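Local atomic coordinates of acid phosphatase (Mycobacterium tuberculosis, PDB entry 2A6P), a protein that removes phosphate from a broad range of phosphorylated substrates, including sugar phosphates, and can serve as a fructose-1,6-bisphosphatase in gluconeogenesis. Residues H11-L16 with L52-D58; I63-R67 with L87-W91; V159-W163 with I183-E187. All coordinates share one frame. Residue numbers count along the deposited sequence, not the author numbering.

Contact 1 (H11-L16 with L52-D58)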
loop_
_atom_site.group_PDB
_atom_site.type_symbol
_atom_site.label_atom_id
_atom_site.label_comp_id
_atom_site.label_asym_id
_atom_site.label_seq_id
_atom_site.Cartn_x
_atom_site.Cartn_y
_atom_site.Cartn_z
ATOM N N HIS A 11 15.070 8.925 -5.612
ATOM C CA HIS A 11 15.115 8.379 -4.251
ATOM C C HIS A 11 13.760 8.043 -3.631
ATOM O O HIS A 11 12.709 8.364 -4.198
ATOM C CB HIS A 11 15.903 9.306 -3.326
ATOM C CG HIS A 11 17.371 9.312 -3.610
ATOM N ND1 HIS A 11 17.964 10.235 -4.446
ATOM C CD2 HIS A 11 18.343 8.434 -3.267
ATOM C CE1 HIS A 11 19.236 9.921 -4.610
ATOM N NE2 HIS A 11 19.492 8.832 -3.907
ATOM N N ARG A 12 13.798 7.401 -2.460
ATOM C CA ARG A 12 12.587 6.964 -1.767
ATOM C C ARG A 12 12.480 7.354 -0.294
ATOM O O ARG A 12 13.481 7.577 0.383
ATOM C CB ARG A 12 12.472 5.437 -1.833
ATOM C CG ARG A 12 12.390 4.833 -3.212
ATOM C CD ARG A 12 12.693 3.337 -3.145
ATOM N NE ARG A 12 14.047 3.095 -2.643
ATOM C CZ ARG A 12 14.583 1.892 -2.439
ATOM N NH1 ARG A 12 13.885 0.789 -2.694
ATOM N NH2 ARG A 12 15.826 1.796 -1.976
ATOM N N LEU A 13 11.244 7.405 0.196
ATOM C CA LEU A 13 10.968 7.708 1.600
ATOM C C LEU A 13 10.417 6.417 2.216
ATOM O O LEU A 13 9.351 5.946 1.817
ATOM C CB LEU A 13 9.920 8.824 1.724
ATOM C CG LEU A 13 9.261 9.012 3.102
ATOM C CD1 LEU A 13 10.315 9.343 4.158
ATOM C CD2 LEU A 13 8.221 10.107 3.027
ATOM N N LEU A 14 11.146 5.821 3.151
ATOM C CA LEU A 14 10.653 4.596 3.768
ATOM C C LEU A 14 10.189 4.930 5.174
ATOM O O LEU A 14 10.732 5.829 5.814
ATOM C CB LEU A 14 11.737 3.514 3.857
ATOM C CG LEU A 14 12.842 3.259 2.820
ATOM C CD1 LEU A 14 13.020 1.753 2.701
ATOM C CD2 LEU A 14 12.521 3.857 1.476
ATOM N N LEU A 15 9.171 4.220 5.646
ATOM C CA LEU A 15 8.667 4.428 6.995
ATOM C C LEU A 15 8.626 3.084 7.693
ATOM O O LEU A 15 8.196 2.094 7.110
ATOM C CB LEU A 15 7.263 5.034 6.981
ATOM C CG LEU A 15 7.151 6.395 6.299
ATOM C CD1 LEU A 15 6.951 6.217 4.793
ATOM C CD2 LEU A 15 5.987 7.136 6.901
ATOM N N LEU A 16 9.081 3.052 8.939
ATOM C CA LEU A 16 9.086 1.819 9.722
ATOM C C LEU A 16 8.358 2.031 11.046
ATOM O O LEU A 16 8.730 2.926 11.825
ATOM C CB LEU A 16 10.526 1.381 10.017
ATOM C CG LEU A 16 10.660 0.229 11.033
ATOM C CD1 LEU A 16 10.044 -1.044 10.446
ATOM C CD2 LEU A 16 12.122 -0.013 11.409
ATOM N N LEU A 52 15.372 -4.444 5.816
ATOM C CA LEU A 52 15.848 -3.167 5.294
ATOM C C LEU A 52 17.178 -3.401 4.587
ATOM O O LEU A 52 17.538 -2.694 3.643
ATOM C CB LEU A 52 16.049 -2.158 6.434
ATOM C CG LEU A 52 15.017 -1.086 6.841
ATOM C CD1 LEU A 52 13.797 -1.104 5.941
ATOM C CD2 LEU A 52 14.628 -1.302 8.289
ATOM N N GLY A 53 17.900 -4.412 5.058
ATOM C CA GLY A 53 19.191 -4.742 4.492
ATOM C C GLY A 53 19.154 -5.091 3.022
ATOM O O GLY A 53 20.071 -4.744 2.286
ATOM N N GLU A 54 18.105 -5.767 2.577
ATOM C CA GLU A 54 18.031 -6.133 1.172
ATOM C C GLU A 54 17.207 -5.165 0.331
ATOM O O GLU A 54 16.777 -5.499 -0.776
ATOM C CB GLU A 54 17.502 -7.562 1.024
ATOM C CG GLU A 54 16.170 -7.829 1.688
ATOM C CD GLU A 54 15.863 -9.313 1.769
ATOM O OE1 GLU A 54 16.657 -10.044 2.399
ATOM O OE2 GLU A 54 14.833 -9.750 1.205
ATOM N N LEU A 55 16.988 -3.964 0.855
ATOM C CA LEU A 55 16.240 -2.953 0.119
ATOM C C LEU A 55 17.200 -2.039 -0.646
ATOM O O LEU A 55 16.773 -1.132 -1.364
ATOM C CB LEU A 55 15.362 -2.127 1.067
ATOM C CG LEU A 55 14.101 -2.841 1.557
ATOM C CD1 LEU A 55 13.311 -1.915 2.460
ATOM C CD2 LEU A 55 13.246 -3.250 0.366
ATOM N N GLU A 56 18.497 -2.301 -0.491
ATOM C CA GLU A 56 19.540 -1.525 -1.157
ATOM C C GLU A 56 19.269 -0.033 -1.088
ATOM O O GLU A 56 18.992 0.607 -2.102
ATOM C CB GLU A 56 19.681 -1.970 -2.620
ATOM C CG GLU A 56 20.212 -3.399 -2.768
ATOM C CD GLU A 56 20.552 -3.776 -4.203
ATOM O OE1 GLU A 56 21.433 -3.116 -4.811
ATOM O OE2 GLU A 56 19.941 -4.744 -4.712
ATOM N N LEU A 57 19.357 0.512 0.123
ATOM C CA LEU A 57 19.120 1.932 0.355
ATOM C C LEU A 57 20.372 2.770 0.090
ATOM O O LEU A 57 21.490 2.371 0.423
ATOM C CB LEU A 57 18.636 2.138 1.790
ATOM C CG LEU A 57 17.460 1.244 2.191
ATOM C CD1 LEU A 57 17.028 1.575 3.614
ATOM C CD2 LEU A 57 16.308 1.445 1.215
ATOM N N ASP A 58 20.169 3.943 -0.499
ATOM C CA ASP A 58 21.262 4.837 -0.834
ATOM C C ASP A 58 21.642 5.800 0.294
ATOM O O ASP A 58 20.948 6.789 0.541
ATOM C CB ASP A 58 20.899 5.637 -2.087
ATOM C CG ASP A 58 22.069 6.408 -2.642
ATOM O OD1 ASP A 58 23.064 5.760 -3.017
ATOM O OD2 ASP A 58 22.005 7.653 -2.706
#
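Two side-chain hydrogen bonds and a small leucine cluster join strand 13-17 and the two residues before it to helix 39-53 and the loop after it. At the outer end His11 NE2 donates to Asp58 OD2 (3.0 Å, N-H...O 150°), with the carboxylate oxygen near the plane of the imidazole, at its edge. One residue on, Arg12 extends its guanidinium across the gap, and NH2 donates to the carbonyl O of Leu55 at 3.1 Å in a nearly straight bond (170°). The arginine thus satisfies the carbonyl of Leu55, just past the helix, whereas Leu55 N is satisfied by Leu52 O at 3.1 Å. Asp146 ties both backbones together, accepting from Arg12 N through OD1 and from Asp58 N through OD2. Deeper in, the polar contacts give way to leucines: Leu14 CD1 packs 3.6 Å from Leu57 CD2 and 3.7 Å from Leu55 CD1, and Leu16 CD2 lies 4.2 Å from Leu52 CD2. Ile181 and Ile183 of strand 180-187 border this cluster. The contact therefore holds a helix C-terminus and the loop after it against strand 13-17, between its parallel neighbour 147-151 and its antiparallel neighbour 180-187. Its chemistry is graded, with directional bonds from His11 and Arg12 fixing the more exposed edge while apolar contacts between leucine methyl groups fill the buried side.

Contact 2 (I63-R67 with L87-W91)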
loop_
_atom_site.group_PDB
_atom_site.type_symbol
_atom_site.label_atom_id
_atom_site.label_comp_id
_atom_site.label_asym_id
_atom_site.label_seq_id
_atom_site.Cartn_x
_atom_site.Cartn_y
_atom_site.Cartn_z
ATOM N N ILE A 63 15.684 9.284 10.554
ATOM C CA ILE A 63 15.033 10.187 11.494
ATOM C C ILE A 63 14.146 9.307 12.372
ATOM O O ILE A 63 13.384 8.479 11.856
ATOM C CB ILE A 63 14.179 11.241 10.750
ATOM C CG1 ILE A 63 15.070 12.112 9.856
ATOM C CG2 ILE A 63 13.497 12.163 11.753
ATOM C CD1 ILE A 63 15.680 11.391 8.687
ATOM N N CYS A 64 14.226 9.492 13.687
ATOM C CA CYS A 64 13.479 8.646 14.620
ATOM C C CYS A 64 12.628 9.389 15.655
ATOM O O CYS A 64 12.981 10.478 16.089
ATOM C CB CYS A 64 14.480 7.725 15.350
ATOM S SG CYS A 64 13.801 6.385 16.390
ATOM N N SER A 65 11.507 8.785 16.045
ATOM C CA SER A 65 10.630 9.368 17.057
ATOM C C SER A 65 11.341 9.242 18.422
ATOM O O SER A 65 12.064 8.262 18.683
ATOM C CB SER A 65 9.299 8.626 17.095
ATOM O OG SER A 65 8.584 8.958 18.272
ATOM N N PRO A 66 11.133 10.218 19.312
ATOM C CA PRO A 66 11.760 10.228 20.642
ATOM C C PRO A 66 11.377 9.118 21.617
ATOM O O PRO A 66 12.095 8.876 22.581
ATOM C CB PRO A 66 11.379 11.608 21.190
ATOM C CG PRO A 66 11.162 12.432 19.944
ATOM C CD PRO A 66 10.409 11.473 19.070
ATOM N N ARG A 67 10.241 8.465 21.391
ATOM C CA ARG A 67 9.788 7.402 22.288
ATOM C C ARG A 67 10.841 6.314 22.367
ATOM O O ARG A 67 11.572 6.078 21.403
ATOM C CB ARG A 67 8.463 6.806 21.798
ATOM C CG ARG A 67 7.293 7.799 21.730
ATOM C CD ARG A 67 6.879 8.314 23.114
ATOM N NE ARG A 67 7.770 9.354 23.616
ATOM C CZ ARG A 67 7.843 10.587 23.118
ATOM N NH1 ARG A 67 7.074 10.959 22.099
ATOM N NH2 ARG A 67 8.703 11.458 23.636
ATOM N N LEU A 87 8.975 15.446 15.863
ATOM C CA LEU A 87 8.227 15.629 14.623
ATOM C C LEU A 87 7.586 14.300 14.189
ATOM O O LEU A 87 6.518 14.281 13.561
ATOM C CB LEU A 87 9.154 16.132 13.508
ATOM C CG LEU A 87 8.449 16.376 12.171
ATOM C CD1 LEU A 87 7.451 17.512 12.359
ATOM C CD2 LEU A 87 9.463 16.711 11.072
ATOM N N LEU A 88 8.245 13.195 14.523
ATOM C CA LEU A 88 7.745 11.879 14.151
ATOM C C LEU A 88 6.968 11.196 15.280
ATOM O O LEU A 88 6.644 10.010 15.181
ATOM C CB LEU A 88 8.908 10.972 13.722
ATOM C CG LEU A 88 9.834 11.415 12.582
ATOM C CD1 LEU A 88 10.723 10.239 12.169
ATOM C CD2 LEU A 88 9.024 11.882 11.390
ATOM N N ALA A 89 6.672 11.939 16.346
ATOM C CA ALA A 89 5.952 11.381 17.488
ATOM C C ALA A 89 4.546 10.927 17.098
ATOM O O ALA A 89 3.965 11.425 16.132
ATOM C CB ALA A 89 5.884 12.414 18.615
ATOM N N GLU A 90 3.996 9.965 17.833
ATOM C CA GLU A 90 2.654 9.497 17.510
ATOM C C GLU A 90 1.642 10.603 17.752
ATOM O O GLU A 90 1.951 11.616 18.376
ATOM C CB GLU A 90 2.281 8.275 18.359
ATOM C CG GLU A 90 0.880 7.723 18.087
ATOM C CD GLU A 90 0.644 7.400 16.616
ATOM O OE1 GLU A 90 0.603 8.329 15.775
ATOM O OE2 GLU A 90 0.507 6.201 16.302
ATOM N N TRP A 91 0.436 10.403 17.237
ATOM C CA TRP A 91 -0.656 11.348 17.411
ATOM C C TRP A 91 -0.845 11.519 18.918
ATOM O O TRP A 91 -0.908 10.531 19.634
ATOM C CB TRP A 91 -1.938 10.752 16.807
ATOM C CG TRP A 91 -3.038 11.729 16.524
ATOM C CD1 TRP A 91 -3.568 12.648 17.384
ATOM C CD2 TRP A 91 -3.764 11.868 15.288
ATOM N NE1 TRP A 91 -4.573 13.350 16.762
ATOM C CE2 TRP A 91 -4.716 12.894 15.477
ATOM C CE3 TRP A 91 -3.699 11.223 14.040
ATOM C CZ2 TRP A 91 -5.603 13.296 14.461
ATOM C CZ3 TRP A 91 -4.584 11.624 13.025
ATOM C CH2 TRP A 91 -5.521 12.652 13.247
HETATM O O HOH W 1 4.670 9.690 20.465
#
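Strand 61-64 runs out into a loop that meets the segment 87-91 beside the active site, with Ser65 and Leu88 closest in register (CA to CA 4.8 Å). Leu88, in the mt rotamer, points its CB toward the strand and brings CD1 to 3.4 Å from Ile63 CG2 and 3.2 Å from Ile63 O. The m chi1 of Ile63 presents CG2 to this leucine while CD1 leads away. Ser65 has chi1 at 166°, which places OG 3.7 Å from Ala89 CA; its CB lies 4.1 Å from Leu88 CB. The Arg67 side chain folds back through two m torsions and a p chi3, so that NH1 comes to 4.0 Å from Ala89 CB and donates to a water at 3.2 Å. That water also accepts from Glu90 N at 2.7 Å, bridging the segments, while Arg67 NE forms a salt bridge with Glu34. Glu90, the proton donor/acceptor by similarity, has a t chi1 and p chi2 that curl its carboxylate back: OE1 accepts from Trp91 N at 2.5 Å and also from Phe155 N, and OE2 from His154 N. Its side chain and those of Ser65 and Arg67 touch His152, the probable transition-state stabilizer. The contact sits where strand 61-64 passes into helix 68-76, with strand 147-151 alongside Ile63 and Leu88 and helix 124-141 covering Leu87 and Trp91.

Contact 3 (V159-W163 with I183-E187); sequences VITRW and ICGFE
This contact belongs to the hydrophobic layer between helix 153-163 and the sheet of a histidine phosphatase alpha/beta fold, where the last helical turn lies over strand 180-187. Segment 159-163 is regular helix (phi/psi near -60/-45; Trp163 N to Val159 O 2.8 Å), and 183-187 is extended, with Gly185 at -151/-144. The two segments run almost parallel, 7° between their directions, with axes 9.6 Å apart at closest approach; Ile160 and Cys184 are nearest in register, CA to CA 7.2 Å. Trp163, chi1 176° and chi2 -95°, points toward the strand. Cys184, chi1 m, faces it in return and sets its CB over the five-membered ring, 3.3 Å from the centroid and 8° off the normal, a CH-pi contact. Cys184 SG stays over the same face, 4.0 Å from that centroid, and lies 4.2 Å from Ile160 CG1. Trp163 NE1 donates to Gly185 O at 3.1 Å (146°), with Gln192 O of strand 190-199 a second, weak acceptor. Phe186, chi1 m and chi2 72°, receives the Trp163 edge on its face in an offset edge-to-face pair: six-membered ring to Phe186 ring, centroids 5.4 Å apart, planes at 77°, Trp163 CZ2 to Phe186 CE1 3.6 Å. Arg191 adds a cation-pi interaction with Trp163. One indole thus combines apolar and sulfur contact on its face with directional N-H bonding at its edge, fixing its orientation as well as its burial.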
loop_
_atom_site.group_PDB
_atom_site.type_symbol
_atom_site.label_atom_id
_atom_site.label_comp_id
_atom_site.label_asym_id
_atom_site.label_seq_id
_atom_site.Cartn_x
_atom_site.Cartn_y
_atom_site.Cartn_z
ATOM N N VAL A 159 1.817 10.590 7.302
ATOM C CA VAL A 159 2.856 10.967 6.352
ATOM C C VAL A 159 2.560 10.389 4.972
ATOM O O VAL A 159 2.644 11.090 3.969
ATOM C CB VAL A 159 4.232 10.491 6.816
ATOM C CG1 VAL A 159 5.274 10.759 5.727
ATOM C CG2 VAL A 159 4.604 11.223 8.112
ATOM N N ILE A 160 2.193 9.113 4.927
ATOM C CA ILE A 160 1.871 8.452 3.656
ATOM C C ILE A 160 0.692 9.126 2.960
ATOM O O ILE A 160 0.749 9.404 1.757
ATOM C CB ILE A 160 1.533 6.964 3.879
ATOM C CG1 ILE A 160 2.785 6.216 4.350
ATOM C CG2 ILE A 160 0.969 6.354 2.606
ATOM C CD1 ILE A 160 2.510 4.803 4.756
ATOM N N THR A 161 -0.377 9.375 3.719
ATOM C CA THR A 161 -1.567 10.018 3.170
ATOM C C THR A 161 -1.222 11.368 2.555
ATOM O O THR A 161 -1.758 11.737 1.517
ATOM C CB THR A 161 -2.639 10.234 4.255
ATOM O OG1 THR A 161 -3.018 8.968 4.807
ATOM C CG2 THR A 161 -3.870 10.897 3.670
ATOM N N ARG A 162 -0.321 12.101 3.204
ATOM C CA ARG A 162 0.090 13.413 2.718
ATOM C C ARG A 162 1.069 13.293 1.562
ATOM O O ARG A 162 1.075 14.132 0.655
ATOM C CB ARG A 162 0.700 14.228 3.861
ATOM C CG ARG A 162 -0.288 14.493 5.003
ATOM C CD ARG A 162 -1.549 15.165 4.476
ATOM N NE ARG A 162 -1.251 16.471 3.892
ATOM C CZ ARG A 162 -2.094 17.161 3.134
ATOM N NH1 ARG A 162 -3.297 16.670 2.855
ATOM N NH2 ARG A 162 -1.737 18.349 2.666
ATOM N N TRP A 163 1.902 12.257 1.592
ATOM C CA TRP A 163 2.849 12.047 0.505
ATOM C C TRP A 163 2.062 11.947 -0.799
ATOM O O TRP A 163 2.447 12.535 -1.816
ATOM C CB TRP A 163 3.659 10.760 0.706
ATOM C CG TRP A 163 4.582 10.477 -0.442
ATOM C CD1 TRP A 163 4.332 9.675 -1.518
ATOM C CD2 TRP A 163 5.886 11.042 -0.658
ATOM N NE1 TRP A 163 5.397 9.701 -2.393
ATOM C CE2 TRP A 163 6.364 10.534 -1.892
ATOM C CE3 TRP A 163 6.696 11.933 0.068
ATOM C CZ2 TRP A 163 7.617 10.880 -2.412
ATOM C CZ3 TRP A 163 7.944 12.280 -0.451
ATOM C CH2 TRP A 163 8.390 11.751 -1.684
ATOM N N ILE A 183 6.689 2.248 1.692
ATOM C CA ILE A 183 7.675 2.944 0.855
ATOM C C ILE A 183 7.027 3.916 -0.130
ATOM O O ILE A 183 6.158 3.540 -0.911
ATOM C CB ILE A 183 8.551 1.941 0.058
ATOM C CG1 ILE A 183 9.297 1.017 1.028
ATOM C CG2 ILE A 183 9.519 2.687 -0.843
ATOM C CD1 ILE A 183 10.165 0.011 0.370
ATOM N N CYS A 184 7.459 5.171 -0.084
ATOM C CA CYS A 184 6.917 6.212 -0.959
ATOM C C CYS A 184 7.925 6.620 -2.028
ATOM O O CYS A 184 9.108 6.769 -1.743
ATOM C CB CYS A 184 6.539 7.445 -0.145
ATOM S SG CYS A 184 5.267 7.187 1.060
ATOM N N GLY A 185 7.445 6.799 -3.255
ATOM C CA GLY A 185 8.302 7.198 -4.355
ATOM C C GLY A 185 7.532 8.006 -5.388
ATOM O O GLY A 185 6.647 8.785 -5.029
ATOM N N PHE A 186 7.872 7.827 -6.668
ATOM C CA PHE A 186 7.207 8.542 -7.767
ATOM C C PHE A 186 7.009 7.630 -8.977
ATOM O O PHE A 186 7.733 6.658 -9.152
ATOM C CB PHE A 186 8.046 9.730 -8.275
ATOM C CG PHE A 186 8.392 10.755 -7.235
ATOM C CD1 PHE A 186 9.327 10.478 -6.241
ATOM C CD2 PHE A 186 7.808 12.026 -7.277
ATOM C CE1 PHE A 186 9.685 11.455 -5.300
ATOM C CE2 PHE A 186 8.156 13.003 -6.346
ATOM C CZ PHE A 186 9.099 12.717 -5.353
ATOM N N GLU A 187 6.037 7.972 -9.815
ATOM C CA GLU A 187 5.769 7.251 -11.056
ATOM C C GLU A 187 5.353 8.332 -12.056
ATOM O O GLU A 187 4.350 9.024 -11.845
ATOM C CB GLU A 187 4.631 6.233 -10.906
ATOM C CG GLU A 187 4.789 5.036 -11.854
ATOM C CD GLU A 187 3.466 4.438 -12.347
ATOM O OE1 GLU A 187 2.496 4.347 -11.560
ATOM O OE2 GLU A 187 3.413 4.036 -13.534
#

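All three contacts reach one mixed sheet but at different depths. Contact 2 is buried, its centre about 8 Å from the centre of the chain, and includes Glu90, the probable proton donor/acceptor; contact 3, its centre at about 12 Å, is also buried, whereas contact 1, at about 15 Å, is only partly so. Contacts 1 and 3 use adjacent strands, 13-17 and 180-187, and touch directly: Leu13 O lies 2.8 Å from Cys184 N, a probable hydrogen bond. Contact 2 touches neither. Chemistry follows place: charged and imidazole donors work at the surface edge of contact 1, an aromatic side chain dominates contact 3, and contact 2 relies on close packing and a bridging water.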